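Local structure of histidinol-phosphatase (Listeria monocytogenes serotype 4b str. H7858, 6NLR) at residues R3-H8 with V254-H260. The protein probably hydrolyses histidinol phosphate to histidinol in histidine biosynthesis, using a trinuclear metal centre in a PHP-domain barrel. Residues are numbered along the deposited sequence.
Sequences RDGHTH and VYGSDSH. With CO (cobalt (II) ion), chain F; MN (manganese (II) ion), chain D.
Strand 3-7 and strand 254-256 run broadly the same way, their axes 4.6 Å apart at closest and crossing at -50°; His-6 CA lies 4.4 Å from Gly-256 CA. Extended (ttt) Arg-3 lays its guanidinium face on Val-254 (NE to CG1 3.7 Å) and salt-bridges Asp-117. Asp-4 clamps the turn after Gly-256: OD1 accepts from Ser-257 N (3.1 Å) and His-6 N (3.0 Å, an Asx turn), while Ser-257 OG donates to OD2 (very short, 2.5 Å). Gly-5 N donates to Tyr-255 O (2.8 Å). His-6 O receives a weak bond (2.8 Å) from N of Asp-258, left-handed (phi/psi 53/40) beyond the strand. Thr-7 bridges Ser-259 (CA-CA 4.7 Å), and His-8 N donates to Ser-259 O (2.8 Å). The His-8 ring (chi1 m), partnered by Glu-39, stacks offset on His-260, centroids 4.2 Å apart. Cobalt binds His-6 NE2 (2.1 Å), His-8 NE2, Asp-258 OD1 and a water (2.2 Å each), plus Glu-93; the water donates to Asp-258 OD2 (2.6 Å), whose carboxylate also meets Asn-224, and His-260 NE2 holds manganese (2.2 Å). This pairing closes the PHP barrel, bringing the first strand and loop 257-260 to one metal centre, consistent with metal-assisted phosphate ester hydrolysis.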
loop_
_atom_site.group_PDB
_atom_site.type_symbol
_atom_site.label_atom_id
_atom_site.label_comp_id
_atom_site.label_asym_id
_atom_site.label_seq_id
_atom_site.Cartn_x
_atom_site.Cartn_y
_atom_site.Cartn_z
ATOM N N ARG A 3 3.631 4.310 -16.209
ATOM C CA ARG A 3 2.526 4.518 -15.257
ATOM C C ARG A 3 3.047 4.385 -13.825
ATOM O O ARG A 3 3.756 3.398 -13.527
ATOM C CB ARG A 3 1.439 3.487 -15.554
ATOM C CG ARG A 3 0.279 3.526 -14.583
ATOM C CD ARG A 3 -0.850 2.594 -14.990
ATOM N NE ARG A 3 -1.890 2.669 -13.968
ATOM C CZ ARG A 3 -2.825 1.750 -13.762
ATOM N NH1 ARG A 3 -2.894 0.672 -14.527
ATOM N NH2 ARG A 3 -3.702 1.919 -12.784
ATOM N N ASP A 4 2.655 5.316 -12.959
ATOM C CA ASP A 4 2.813 5.187 -11.491
ATOM C C ASP A 4 1.408 4.994 -10.912
ATOM O O ASP A 4 0.546 5.878 -11.099
ATOM C CB ASP A 4 3.601 6.370 -10.913
ATOM C CG ASP A 4 3.990 6.194 -9.449
ATOM O OD1 ASP A 4 3.453 5.252 -8.780
ATOM O OD2 ASP A 4 4.824 7.016 -8.959
ATOM N N GLY A 5 1.183 3.858 -10.256
ATOM C CA GLY A 5 -0.131 3.505 -9.699
ATOM C C GLY A 5 -0.241 3.833 -8.227
ATOM O O GLY A 5 -1.285 3.468 -7.645
ATOM N N HIS A 6 0.744 4.503 -7.611
ATOM C CA HIS A 6 0.747 4.660 -6.129
ATOM C C HIS A 6 1.509 5.923 -5.687
ATOM O O HIS A 6 2.745 5.861 -5.479
ATOM C CB HIS A 6 1.262 3.357 -5.510
ATOM C CG HIS A 6 1.018 3.227 -4.046
ATOM N ND1 HIS A 6 1.039 1.998 -3.418
ATOM C CD2 HIS A 6 0.807 4.145 -3.083
ATOM C CE1 HIS A 6 0.836 2.169 -2.127
ATOM N NE2 HIS A 6 0.688 3.478 -1.892
ATOM N N THR A 7 0.790 7.029 -5.480
ATOM C CA THR A 7 1.384 8.299 -4.970
ATOM C C THR A 7 0.475 8.932 -3.918
ATOM O O THR A 7 -0.759 8.658 -3.913
ATOM C CB THR A 7 1.658 9.301 -6.097
ATOM O OG1 THR A 7 0.413 9.856 -6.540
ATOM C CG2 THR A 7 2.399 8.655 -7.244
ATOM N N HIS A 8 1.085 9.780 -3.108
ATOM C CA HIS A 8 0.467 10.514 -1.978
ATOM C C HIS A 8 0.643 12.017 -2.206
ATOM O O HIS A 8 1.278 12.402 -3.212
ATOM C CB HIS A 8 1.055 9.977 -0.660
ATOM C CG HIS A 8 0.691 8.547 -0.430
ATOM N ND1 HIS A 8 -0.536 8.179 0.097
ATOM C CD2 HIS A 8 1.332 7.396 -0.725
ATOM C CE1 HIS A 8 -0.600 6.858 0.169
ATOM N NE2 HIS A 8 0.520 6.356 -0.368
ATOM N N VAL A 254 1.389 -3.167 -11.562
ATOM C CA VAL A 254 1.500 -1.711 -11.827
ATOM C C VAL A 254 2.601 -1.165 -10.916
ATOM O O VAL A 254 2.481 -1.324 -9.686
ATOM C CB VAL A 254 0.158 -1.002 -11.575
ATOM C CG1 VAL A 254 0.247 0.480 -11.913
ATOM C CG2 VAL A 254 -0.984 -1.686 -12.320
ATOM N N TYR A 255 3.626 -0.563 -11.509
ATOM C CA TYR A 255 4.688 0.187 -10.789
ATOM C C TYR A 255 4.038 1.166 -9.818
ATOM O O TYR A 255 3.131 1.887 -10.237
ATOM C CB TYR A 255 5.579 0.963 -11.748
ATOM C CG TYR A 255 6.453 2.003 -11.081
ATOM C CD1 TYR A 255 7.597 1.642 -10.390
ATOM C CD2 TYR A 255 6.133 3.352 -11.132
ATOM C CE1 TYR A 255 8.411 2.592 -9.791
ATOM C CE2 TYR A 255 6.941 4.322 -10.554
ATOM C CZ TYR A 255 8.101 3.937 -9.893
ATOM O OH TYR A 255 8.898 4.868 -9.299
ATOM N N GLY A 256 4.493 1.169 -8.573
ATOM C CA GLY A 256 4.072 2.119 -7.525
ATOM C C GLY A 256 5.290 2.651 -6.789
ATOM O O GLY A 256 5.973 1.825 -6.142
ATOM N N SER A 257 5.564 3.960 -6.906
ATOM C CA SER A 257 6.668 4.670 -6.209
ATOM C C SER A 257 6.346 4.807 -4.717
ATOM O O SER A 257 7.271 4.973 -3.922
ATOM C CB SER A 257 6.886 6.041 -6.818
ATOM O OG SER A 257 5.730 6.878 -6.651
ATOM N N ASP A 258 5.068 4.786 -4.356
ATOM C CA ASP A 258 4.602 5.161 -2.997
ATOM C C ASP A 258 5.155 6.550 -2.626
ATOM O O ASP A 258 5.567 6.738 -1.468
ATOM C CB ASP A 258 4.984 4.091 -1.980
ATOM C CG ASP A 258 3.874 3.812 -0.989
ATOM O OD1 ASP A 258 3.066 4.721 -0.755
ATOM O OD2 ASP A 258 3.803 2.674 -0.505
ATOM N N SER A 259 5.189 7.483 -3.573
ATOM C CA SER A 259 5.828 8.817 -3.402
ATOM C C SER A 259 5.081 9.624 -2.331
ATOM O O SER A 259 3.835 9.719 -2.422
ATOM C CB SER A 259 5.895 9.542 -4.718
ATOM O OG SER A 259 6.882 8.954 -5.562
ATOM N N HIS A 260 5.806 10.168 -1.354
ATOM C CA HIS A 260 5.277 11.081 -0.312
ATOM C C HIS A 260 5.853 12.490 -0.509
ATOM O O HIS A 260 5.574 13.389 0.342
ATOM C CB HIS A 260 5.555 10.476 1.061
ATOM C CG HIS A 260 4.610 9.371 1.371
ATOM N ND1 HIS A 260 4.665 8.147 0.751
ATOM C CD2 HIS A 260 3.566 9.306 2.224
ATOM C CE1 HIS A 260 3.717 7.366 1.219
ATOM N NE2 HIS A 260 3.019 8.044 2.109
HETATM CO CO CO F . 1.051 4.264 0.054
HETATM MN MN MN D . 1.713 7.039 3.517
HETATM O O HOH W 1 3.472 0.168 -14.453
HETATM O O HOH W 2 1.639 2.345 0.971
#